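Local coordinates for protein H127A/Y244A mutant of alginate lyase AlyC3 in complex with dimannuronate (Psychromonas sp., PDB 7C8F) that probably cleaves alginate by beta-elimination, as a lyase of polysaccharide lyase family 7, and binds dimannuronate in a sugar pocket, at residues Gln117-Phe122 with Leu142-Trp147; Val125-Leu130 with Asp229-Leu234; Phe158-Lys163 with Lys190-Gly195. All coordinates share one frame; numbering follows the deposited sequence.

Interaction 1 (Gln117-Phe122 with Leu142-Trp147). With BEM (beta-D-mannopyranuronic acid), chain D.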
loop_
_atom_site.group_PDB
_atom_site.type_symbol
_atom_site.label_atom_id
_atom_site.label_comp_id
_atom_site.label_asym_id
_atom_site.label_seq_id
_atom_site.Cartn_x
_atom_site.Cartn_y
_atom_site.Cartn_z
ATOM N N GLN B 117 11.030 7.269 26.576
ATOM C CA GLN B 117 11.778 6.889 25.385
ATOM C C GLN B 117 13.256 7.261 25.491
ATOM O O GLN B 117 14.134 6.404 25.329
ATOM C CB GLN B 117 11.141 7.570 24.170
ATOM C CG GLN B 117 11.575 7.007 22.848
ATOM C CD GLN B 117 10.677 7.461 21.724
ATOM O OE1 GLN B 117 9.678 8.146 21.949
ATOM N NE2 GLN B 117 11.028 7.086 20.503
ATOM N N ASN B 118 13.560 8.528 25.769
ATOM C CA ASN B 118 14.937 8.985 25.945
ATOM C C ASN B 118 15.832 8.545 24.783
ATOM O O ASN B 118 16.813 7.818 24.945
ATOM C CB ASN B 118 15.497 8.580 27.315
ATOM C CG ASN B 118 15.104 9.564 28.402
ATOM O OD1 ASN B 118 14.450 10.571 28.124
ATOM N ND2 ASN B 118 15.492 9.284 29.636
ATOM N N GLU B 119 15.470 9.035 23.586
ATOM C CA GLU B 119 16.206 8.788 22.350
ATOM C C GLU B 119 16.483 10.110 21.646
ATOM O O GLU B 119 15.722 11.075 21.781
ATOM C CB GLU B 119 15.401 7.876 21.384
ATOM C CG GLU B 119 15.218 6.459 21.918
ATOM C CD GLU B 119 14.178 5.651 21.186
ATOM O OE1 GLU B 119 13.665 6.103 20.135
ATOM O OE2 GLU B 119 13.866 4.544 21.671
ATOM N N ILE B 120 17.588 10.149 20.901
ATOM C CA ILE B 120 17.854 11.181 19.899
ATOM C C ILE B 120 17.936 10.473 18.556
ATOM O O ILE B 120 18.782 9.591 18.375
ATOM C CB ILE B 120 19.164 11.941 20.177
ATOM C CG1 ILE B 120 19.056 12.738 21.479
ATOM C CG2 ILE B 120 19.498 12.879 18.979
ATOM C CD1 ILE B 120 20.412 13.101 22.094
ATOM N N THR B 121 17.076 10.862 17.613
ATOM C CA THR B 121 17.084 10.287 16.274
ATOM C C THR B 121 17.905 11.193 15.382
ATOM O O THR B 121 17.651 12.395 15.335
ATOM C CB THR B 121 15.660 10.200 15.730
ATOM O OG1 THR B 121 14.892 9.347 16.585
ATOM C CG2 THR B 121 15.641 9.666 14.284
ATOM N N PHE B 122 18.898 10.630 14.690
ATOM C CA PHE B 122 19.777 11.443 13.858
ATOM C C PHE B 122 19.874 11.006 12.399
ATOM O O PHE B 122 20.406 11.769 11.584
ATOM C CB PHE B 122 21.172 11.609 14.505
ATOM C CG PHE B 122 21.894 10.318 14.742
ATOM C CD1 PHE B 122 21.717 9.609 15.928
ATOM C CD2 PHE B 122 22.749 9.817 13.784
ATOM C CE1 PHE B 122 22.379 8.401 16.147
ATOM C CE2 PHE B 122 23.424 8.623 13.990
ATOM C CZ PHE B 122 23.237 7.906 15.182
ATOM N N LEU B 142 10.243 4.129 8.172
ATOM C CA LEU B 142 10.836 2.815 7.965
ATOM C C LEU B 142 11.991 2.582 8.926
ATOM O O LEU B 142 12.118 1.492 9.494
ATOM C CB LEU B 142 11.316 2.675 6.518
ATOM C CG LEU B 142 12.050 1.367 6.208
ATOM C CD1 LEU B 142 11.145 0.166 6.425
ATOM C CD2 LEU B 142 12.611 1.377 4.797
ATOM N N LEU B 143 12.836 3.592 9.126
ATOM C CA LEU B 143 14.039 3.456 9.938
ATOM C C LEU B 143 14.256 4.720 10.743
ATOM O O LEU B 143 14.188 5.820 10.190
ATOM C CB LEU B 143 15.261 3.235 9.027
ATOM C CG LEU B 143 16.632 3.356 9.714
ATOM C CD1 LEU B 143 16.856 2.202 10.717
ATOM C CD2 LEU B 143 17.757 3.398 8.668
ATOM N N ARG B 144 14.628 4.532 11.988
ATOM C CA ARG B 144 15.171 5.558 12.805
ATOM C C ARG B 144 16.528 5.027 13.356
ATOM O O ARG B 144 16.575 3.992 13.916
ATOM C CB ARG B 144 14.284 5.966 13.977
ATOM C CG ARG B 144 12.996 6.639 13.606
ATOM C CD ARG B 144 12.305 7.188 14.853
ATOM N NE ARG B 144 12.003 6.175 15.836
ATOM C CZ ARG B 144 12.392 6.187 17.081
ATOM N NH1 ARG B 144 13.139 7.138 17.525
ATOM N NH2 ARG B 144 12.080 5.208 17.872
ATOM N N VAL B 145 17.590 5.779 13.160
ATOM C CA VAL B 145 18.882 5.474 13.738
ATOM C C VAL B 145 18.970 6.439 14.918
ATOM O O VAL B 145 18.924 7.612 14.766
ATOM C CB VAL B 145 20.070 5.643 12.779
ATOM C CG1 VAL B 145 21.355 5.261 13.499
ATOM C CG2 VAL B 145 19.896 4.757 11.564
ATOM N N VAL B 146 19.104 5.860 16.099
ATOM C CA VAL B 146 19.088 6.599 17.331
ATOM C C VAL B 146 20.202 6.328 18.305
ATOM O O VAL B 146 20.831 5.328 18.239
ATOM C CB VAL B 146 17.781 6.282 18.124
ATOM C CG1 VAL B 146 16.576 6.415 17.252
ATOM C CG2 VAL B 146 17.789 4.891 18.764
ATOM N N TRP B 147 20.381 7.268 19.220
ATOM C CA TRP B 147 21.228 7.108 20.387
ATOM C C TRP B 147 20.161 6.919 21.441
ATOM O O TRP B 147 19.243 7.651 21.499
ATOM C CB TRP B 147 22.089 8.309 20.714
ATOM C CG TRP B 147 22.906 8.122 21.964
ATOM C CD1 TRP B 147 24.169 7.694 22.016
ATOM C CD2 TRP B 147 22.504 8.361 23.308
ATOM N NE1 TRP B 147 24.594 7.635 23.299
ATOM C CE2 TRP B 147 23.586 8.030 24.118
ATOM C CE3 TRP B 147 21.344 8.808 23.902
ATOM C CZ2 TRP B 147 23.548 8.158 25.472
ATOM C CZ3 TRP B 147 21.324 8.932 25.252
ATOM C CH2 TRP B 147 22.423 8.604 26.015
HETATM C C1 BEM D . 7.499 9.083 15.410
HETATM C C2 BEM D . 7.988 9.080 16.855
HETATM O O2 BEM D . 6.885 8.969 17.741
HETATM C C3 BEM D . 8.853 7.862 17.078
HETATM O O3 BEM D . 9.152 7.713 18.426
HETATM C C4 BEM D . 7.986 6.678 16.833
HETATM O O4 BEM D . 8.580 5.496 17.282
HETATM C C5 BEM D . 7.654 6.678 15.385
HETATM O O5 BEM D . 6.899 7.842 15.167
HETATM C C6 BEM D . 6.860 5.480 15.055
HETATM O O6B BEM D . 5.655 5.556 15.032
HETATM O O6A BEM D . 7.493 4.561 14.622
#
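R144 forms an end-on salt bridge with E119, NH1 and NH2 both turned to one oxygen. Each of these R144 nitrogens is 2.9 Å from E119 OE1. The carboxylate and guanidinium planes lie 17° apart. The R144 chain is bent at chi3, which places NE. NH2 meets the syn lone pair of OE1, while NH1 comes in nearly along the C-O bond. Q117 NE2 gives E119 OE1 a third bond, 2.8 Å long, from above the carboxylate plane. R144 NH1 also donates in plane to T121 OG1 at 3.0 Å. These in-plane bonds to two residues hold the guanidinium against rotation. Q245 is a further partner of T121 OG1, and K148 pairs with E119 OE2.

The tight side lies along the strands. I120 and W147 form an antiparallel hydrogen-bonded pair, and F122 N donates to V145 O. That carbonyl oxygen sits over one face of the F122 ring, toward its rim. F122 CZ packs on V145 CG1 at 3.7 Å.

The looser side is at Q117, which is partly exposed. Q117 and R144 meet tip to tip with planes 87° apart, but their nitrogens are both donors and do not bond. Instead Q117 NE2 gives a straight bond of 2.9 Å to O3 of the mannuronate (169° at the hydrogen). The same O3 lies 3.8 Å above the centre of the R144 guanidinium. The arrangement is a sugar-binding surface on an antiparallel sheet, as in the PL7 jelly roll.

Interaction 2 (Val125-Leu130 with Asp229-Leu234)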
loop_
_atom_site.group_PDB
_atom_site.type_symbol
_atom_site.label_atom_id
_atom_site.label_comp_id
_atom_site.label_asym_id
_atom_site.label_seq_id
_atom_site.Cartn_x
_atom_site.Cartn_y
_atom_site.Cartn_z
ATOM N N VAL B 125 14.802 7.021 7.555
ATOM C CA VAL B 125 14.135 6.784 6.280
ATOM C C VAL B 125 12.650 6.871 6.584
ATOM O O VAL B 125 12.118 6.044 7.340
ATOM C CB VAL B 125 14.480 5.419 5.663
ATOM C CG1 VAL B 125 13.727 5.228 4.333
ATOM C CG2 VAL B 125 15.984 5.248 5.461
ATOM N N ALA B 126 11.983 7.875 6.015
ATOM C CA ALA B 126 10.550 8.071 6.173
ATOM C C ALA B 126 9.842 7.620 4.904
ATOM O O ALA B 126 10.469 7.363 3.878
ATOM C CB ALA B 126 10.256 9.557 6.392
ATOM N N ASN B 127 8.518 7.501 4.975
ATOM C CA ASN B 127 7.731 7.381 3.754
ATOM C C ASN B 127 6.959 8.663 3.520
ATOM O O ASN B 127 6.486 9.308 4.464
ATOM C CB ASN B 127 6.778 6.168 3.747
ATOM C CG ASN B 127 5.580 6.346 4.659
ATOM O OD1 ASN B 127 4.481 6.704 4.213
ATOM N ND2 ASN B 127 5.778 6.084 5.934
ATOM N N LYS B 128 6.864 9.032 2.250
ATOM C CA LYS B 128 5.943 10.084 1.852
ATOM C C LYS B 128 4.535 9.515 1.753
ATOM O O LYS B 128 3.589 10.073 2.323
ATOM C CB LYS B 128 6.416 10.701 0.526
ATOM C CG LYS B 128 5.626 11.926 0.063
ATOM C CD LYS B 128 5.766 13.079 1.041
ATOM C CE LYS B 128 5.095 14.329 0.504
ATOM N NZ LYS B 128 5.327 15.475 1.419
ATOM N N GLY B 129 4.387 8.388 1.067
ATOM C CA GLY B 129 3.105 7.730 0.857
ATOM C C GLY B 129 3.123 7.011 -0.482
ATOM O O GLY B 129 4.182 6.623 -0.968
ATOM N N LEU B 130 1.938 6.853 -1.078
ATOM C CA LEU B 130 1.873 6.170 -2.366
ATOM C C LEU B 130 2.399 7.025 -3.507
ATOM O O LEU B 130 2.735 6.477 -4.564
ATOM C CB LEU B 130 0.428 5.825 -2.702
ATOM C CG LEU B 130 -0.248 4.780 -1.826
ATOM C CD1 LEU B 130 -1.709 4.708 -2.217
ATOM C CD2 LEU B 130 0.403 3.398 -1.971
ATOM N N ASP B 229 10.282 -5.952 1.432
ATOM C CA ASP B 229 9.262 -6.206 0.403
ATOM C C ASP B 229 7.906 -5.599 0.835
ATOM O O ASP B 229 7.193 -5.084 0.048
ATOM C CB ASP B 229 9.144 -7.730 0.221
ATOM C CG ASP B 229 8.375 -8.192 -1.010
ATOM O OD1 ASP B 229 8.098 -7.462 -1.879
ATOM O OD2 ASP B 229 8.153 -9.368 -1.039
ATOM N N TYR B 230 7.611 -5.698 2.106
ATOM C CA TYR B 230 6.365 -5.183 2.657
ATOM C C TYR B 230 6.115 -3.683 2.482
ATOM O O TYR B 230 5.020 -3.255 2.573
ATOM C CB TYR B 230 6.247 -5.527 4.157
ATOM C CG TYR B 230 7.379 -4.993 5.020
ATOM C CD1 TYR B 230 7.341 -3.718 5.512
ATOM C CD2 TYR B 230 8.465 -5.775 5.315
ATOM C CE1 TYR B 230 8.367 -3.224 6.248
ATOM C CE2 TYR B 230 9.490 -5.300 6.064
ATOM C CZ TYR B 230 9.439 -4.031 6.511
ATOM O OH TYR B 230 10.465 -3.582 7.269
ATOM N N TRP B 231 7.180 -2.941 2.240
ATOM C CA TRP B 231 7.158 -1.503 2.088
ATOM C C TRP B 231 7.165 -1.026 0.641
ATOM O O TRP B 231 7.234 0.112 0.384
ATOM C CB TRP B 231 8.426 -0.976 2.742
ATOM C CG TRP B 231 8.485 0.449 3.212
ATOM C CD1 TRP B 231 9.131 1.462 2.632
ATOM C CD2 TRP B 231 7.931 0.963 4.408
ATOM N NE1 TRP B 231 9.010 2.596 3.361
ATOM C CE2 TRP B 231 8.274 2.314 4.475
ATOM C CE3 TRP B 231 7.172 0.410 5.436
ATOM C CZ2 TRP B 231 7.885 3.109 5.532
ATOM C CZ3 TRP B 231 6.793 1.204 6.459
ATOM C CH2 TRP B 231 7.157 2.530 6.503
ATOM N N ARG B 232 7.106 -1.964 -0.266
ATOM C CA ARG B 232 7.269 -1.690 -1.692
ATOM C C ARG B 232 6.463 -0.588 -2.332
ATOM O O ARG B 232 6.962 0.072 -3.218
ATOM C CB ARG B 232 7.151 -2.982 -2.507
ATOM C CG ARG B 232 5.798 -3.653 -2.499
ATOM C CD ARG B 232 5.858 -5.063 -3.060
ATOM N NE ARG B 232 4.594 -5.784 -3.066
ATOM C CZ ARG B 232 4.151 -6.504 -2.058
ATOM N NH1 ARG B 232 4.806 -6.570 -0.944
ATOM N NH2 ARG B 232 3.041 -7.161 -2.154
ATOM N N HIS B 233 5.246 -0.423 -1.844
ATOM C CA HIS B 233 4.361 0.600 -2.403
ATOM C C HIS B 233 4.643 2.008 -1.890
ATOM O O HIS B 233 4.056 2.966 -2.416
ATOM C CB HIS B 233 2.902 0.265 -2.069
ATOM C CG HIS B 233 2.662 0.049 -0.603
ATOM N ND1 HIS B 233 3.373 -0.874 0.132
ATOM C CD2 HIS B 233 1.795 0.635 0.260
ATOM C CE1 HIS B 233 2.946 -0.863 1.383
ATOM N NE2 HIS B 233 1.979 0.033 1.486
ATOM N N LEU B 234 5.507 2.174 -0.889
ATOM C CA LEU B 234 5.674 3.463 -0.224
ATOM C C LEU B 234 6.918 4.181 -0.744
ATOM O O LEU B 234 8.043 3.711 -0.550
ATOM C CB LEU B 234 5.742 3.259 1.291
ATOM C CG LEU B 234 4.442 2.705 1.881
ATOM C CD1 LEU B 234 4.666 2.283 3.330
ATOM C CD2 LEU B 234 3.337 3.759 1.781
HETATM O O HOH W 1 2.854 3.678 -4.811
#
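N127 and W231 cross at about a right angle, with amide and indole planes 87° apart. N127 ND2 lies 3.7 Å from W231 CZ2, and N127 CB touches the same ring atom. With CG between the backbone N and the carbonyl carbon (chi1 73°), the N127 amide stands beside W231 CZ2. The polar ends of both residues are satisfied nearby: N127 ND2 donates to V138 O, and W231 NE1 bonds to S236 OG. Between the two side chains the contact is packing.

L234 lies next to this pair, its CB 3.9 Å from N127 CB. It also covers two rings of its own segment. L234 CD1 stands 3.6 Å above the centre of the W231 ring. L234 CG stands at the same height over the centre of the H233 imidazole. L130 comes to H233 from another direction: its CD2 lies in the imidazole plane, at the edge, 3.8 Å from H233 CD2.

The backbones meet weakly. L234 CA makes a CA-H...O contact with G129 O. One water donates to both L130 O and H233 O, at 2.8 Å from each. A type I turn from W231 to L234 presents these side chains, closed by L234 N to W231 O at 3.0 Å.

The H233 ring stacks on H233 of the second subunit, so the contact lies at the dimer interface. K128 and G129 pair through their backbones with L235, at the start of strand 235-240. The turn leads straight into that strand, beside strand 119-129, and W231 reaches across to K163 of strand 157-163.

Interaction 3 (Phe158-Lys163 with Lys190-Gly195)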
loop_
_atom_site.group_PDB
_atom_site.type_symbol
_atom_site.label_atom_id
_atom_site.label_comp_id
_atom_site.label_asym_id
_atom_site.label_seq_id
_atom_site.Cartn_x
_atom_site.Cartn_y
_atom_site.Cartn_z
ATOM N N PHE B 158 23.891 2.953 19.995
ATOM C CA PHE B 158 23.161 3.270 18.775
ATOM C C PHE B 158 22.272 2.089 18.413
ATOM O O PHE B 158 22.667 0.929 18.579
ATOM C CB PHE B 158 24.151 3.453 17.633
ATOM C CG PHE B 158 25.026 4.664 17.753
ATOM C CD1 PHE B 158 24.486 5.922 17.986
ATOM C CD2 PHE B 158 26.399 4.540 17.615
ATOM C CE1 PHE B 158 25.300 7.038 18.058
ATOM C CE2 PHE B 158 27.224 5.653 17.688
ATOM C CZ PHE B 158 26.672 6.901 17.922
ATOM N N TRP B 159 21.081 2.382 17.886
ATOM C CA TRP B 159 20.137 1.346 17.481
ATOM C C TRP B 159 19.506 1.736 16.156
ATOM O O TRP B 159 19.303 2.921 15.879
ATOM C CB TRP B 159 18.981 1.173 18.482
ATOM C CG TRP B 159 19.423 0.806 19.863
ATOM C CD1 TRP B 159 19.814 1.673 20.841
ATOM C CD2 TRP B 159 19.526 -0.511 20.417
ATOM N NE1 TRP B 159 20.147 0.972 21.978
ATOM C CE2 TRP B 159 19.991 -0.364 21.739
ATOM C CE3 TRP B 159 19.282 -1.793 19.923
ATOM C CZ2 TRP B 159 20.217 -1.451 22.577
ATOM C CZ3 TRP B 159 19.509 -2.887 20.772
ATOM C CH2 TRP B 159 19.969 -2.698 22.075
ATOM N N ALA B 160 19.167 0.724 15.361
ATOM C CA ALA B 160 18.281 0.897 14.210
ATOM C C ALA B 160 16.903 0.371 14.585
ATOM O O ALA B 160 16.747 -0.818 14.884
ATOM C CB ALA B 160 18.814 0.145 12.994
ATOM N N MET B 161 15.916 1.258 14.605
ATOM C CA MET B 161 14.534 0.903 14.883
ATOM C C MET B 161 13.845 0.791 13.533
ATOM O O MET B 161 13.663 1.798 12.843
ATOM C CB MET B 161 13.885 1.997 15.729
ATOM C CG MET B 161 14.669 2.359 16.999
ATOM S SD MET B 161 14.863 0.940 18.098
ATOM C CE MET B 161 15.464 1.727 19.603
ATOM N N VAL B 162 13.479 -0.418 13.141
ATOM C CA VAL B 162 12.973 -0.690 11.798
ATOM C C VAL B 162 11.507 -1.073 11.886
ATOM O O VAL B 162 11.154 -2.069 12.530
ATOM C CB VAL B 162 13.803 -1.779 11.100
ATOM C CG1 VAL B 162 13.246 -2.077 9.713
ATOM C CG2 VAL B 162 15.264 -1.344 11.010
ATOM N N LYS B 163 10.651 -0.292 11.230
ATOM C CA LYS B 163 9.248 -0.656 11.117
ATOM C C LYS B 163 9.155 -1.855 10.181
ATOM O O LYS B 163 9.679 -1.814 9.055
ATOM C CB LYS B 163 8.505 0.560 10.555
ATOM C CG LYS B 163 7.068 0.346 10.094
ATOM C CD LYS B 163 6.096 0.014 11.236
ATOM C CE LYS B 163 4.656 0.214 10.703
ATOM N NZ LYS B 163 3.587 -0.283 11.608
ATOM N N LYS B 190 11.435 -4.179 14.380
ATOM C CA LYS B 190 12.631 -4.977 14.600
ATOM C C LYS B 190 13.747 -4.024 14.983
ATOM O O LYS B 190 13.929 -2.982 14.342
ATOM C CB LYS B 190 12.991 -5.742 13.324
ATOM C CG LYS B 190 14.102 -6.758 13.505
ATOM C CD LYS B 190 14.162 -7.728 12.336
ATOM C CE LYS B 190 15.387 -8.628 12.432
ATOM N NZ LYS B 190 15.533 -9.216 13.778
ATOM N N LYS B 191 14.477 -4.348 16.041
ATOM C CA LYS B 191 15.513 -3.469 16.559
ATOM C C LYS B 191 16.875 -4.121 16.391
ATOM O O LYS B 191 17.043 -5.312 16.685
ATOM C CB LYS B 191 15.247 -3.137 18.034
ATOM C CG LYS B 191 13.864 -2.509 18.239
ATOM C CD LYS B 191 13.590 -2.111 19.685
ATOM C CE LYS B 191 13.272 -3.312 20.545
ATOM N NZ LYS B 191 12.728 -2.894 21.866
ATOM N N TYR B 192 17.848 -3.342 15.921
ATOM C CA TYR B 192 19.213 -3.816 15.722
ATOM C C TYR B 192 20.176 -2.986 16.560
ATOM O O TYR B 192 20.145 -1.751 16.518
ATOM C CB TYR B 192 19.635 -3.698 14.255
ATOM C CG TYR B 192 18.791 -4.507 13.282
ATOM C CD1 TYR B 192 17.648 -3.979 12.721
ATOM C CD2 TYR B 192 19.153 -5.814 12.930
ATOM C CE1 TYR B 192 16.878 -4.718 11.822
ATOM C CE2 TYR B 192 18.398 -6.556 12.042
ATOM C CZ TYR B 192 17.257 -6.003 11.489
ATOM O OH TYR B 192 16.496 -6.745 10.600
ATOM N N ASP B 193 21.046 -3.672 17.314
ATOM C CA ASP B 193 22.072 -3.028 18.116
ATOM C C ASP B 193 23.218 -2.644 17.200
ATOM O O ASP B 193 23.855 -3.511 16.588
ATOM C CB ASP B 193 22.552 -4.036 19.161
ATOM C CG ASP B 193 23.504 -3.445 20.188
ATOM O OD1 ASP B 193 23.914 -2.270 20.100
ATOM O OD2 ASP B 193 23.852 -4.221 21.119
ATOM N N LEU B 194 23.467 -1.346 17.074
ATOM C CA LEU B 194 24.544 -0.872 16.227
ATOM C C LEU B 194 25.806 -0.575 17.018
ATOM O O LEU B 194 26.756 -0.028 16.456
ATOM C CB LEU B 194 24.089 0.361 15.437
ATOM C CG LEU B 194 22.826 0.155 14.591
ATOM C CD1 LEU B 194 22.493 1.435 13.814
ATOM C CD2 LEU B 194 22.963 -1.035 13.647
ATOM N N GLY B 195 25.834 -0.937 18.295
ATOM C CA GLY B 195 27.034 -0.844 19.101
ATOM C C GLY B 195 26.992 0.306 20.104
ATOM O O GLY B 195 26.252 1.284 19.960
#
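K190 N donates to V162 O at 2.8 Å, and L194 N bonds to F158 O at the same length. Both belong to an antiparallel ladder within the larger sheet of a jelly-roll-type sandwich, the fold of PL7 lyases. The pairs V162-K190 and A160-Y192 are hydrogen-bonded; W159-D193 and M161-K191 are not. L194 N comes in from above the F158 carbonyl plane, 37° out of it.

Side chains alternate between two faces. On the face of A160, V162 and Y192, V162 CG2 touches the edge of the tyrosine ring, 3.8 Å from Y192 CE1. A160 CB rests 4.0 Å from L194 CD1. This face packs on strands 213-218 and 221-227 of the second sheet.

On the other face lie W159, M161, K191 and D193. The D193 carboxylate lies over one face of the W159 indole, toward its rim, with CG 4.0 Å above the plane. The two planes are 22° apart. D193 CB touches W159 CZ3 at 3.6 Å. M161 bends at chi2 (-60°), which places SD, and M161 SD lies 3.6 Å from K191 CG. The lysine chain then leads away from the contact.

The polar end of D193 has partners of its own. Its OD1 has H157 ND1 as a partner. D193 OD1 also accepts from G195 N at 3.0 Å, met from above the carboxylate plane: an Asx turn.

Overall arrangement
Of the strands in these contacts, 119-129 comes first, and it supplies a segment to both interaction 1 and interaction 2. Interaction 1 closes a short loop when the chain returns on strand 143-148. The chain then runs on to strand 157-163, which pairs with strand 189-196 in interaction 3 after a longer connection. Interaction 2 closes last, when the loop at 229-234 meets the end of strand 119-129. Its span crosses that of interaction 1 and encloses interaction 3. Interactions 1 and 3 are joined side by side in one sheet, through R144 O to M161 N. Interaction 2 ties this loop to that sheet through Y230 OH and K163 O.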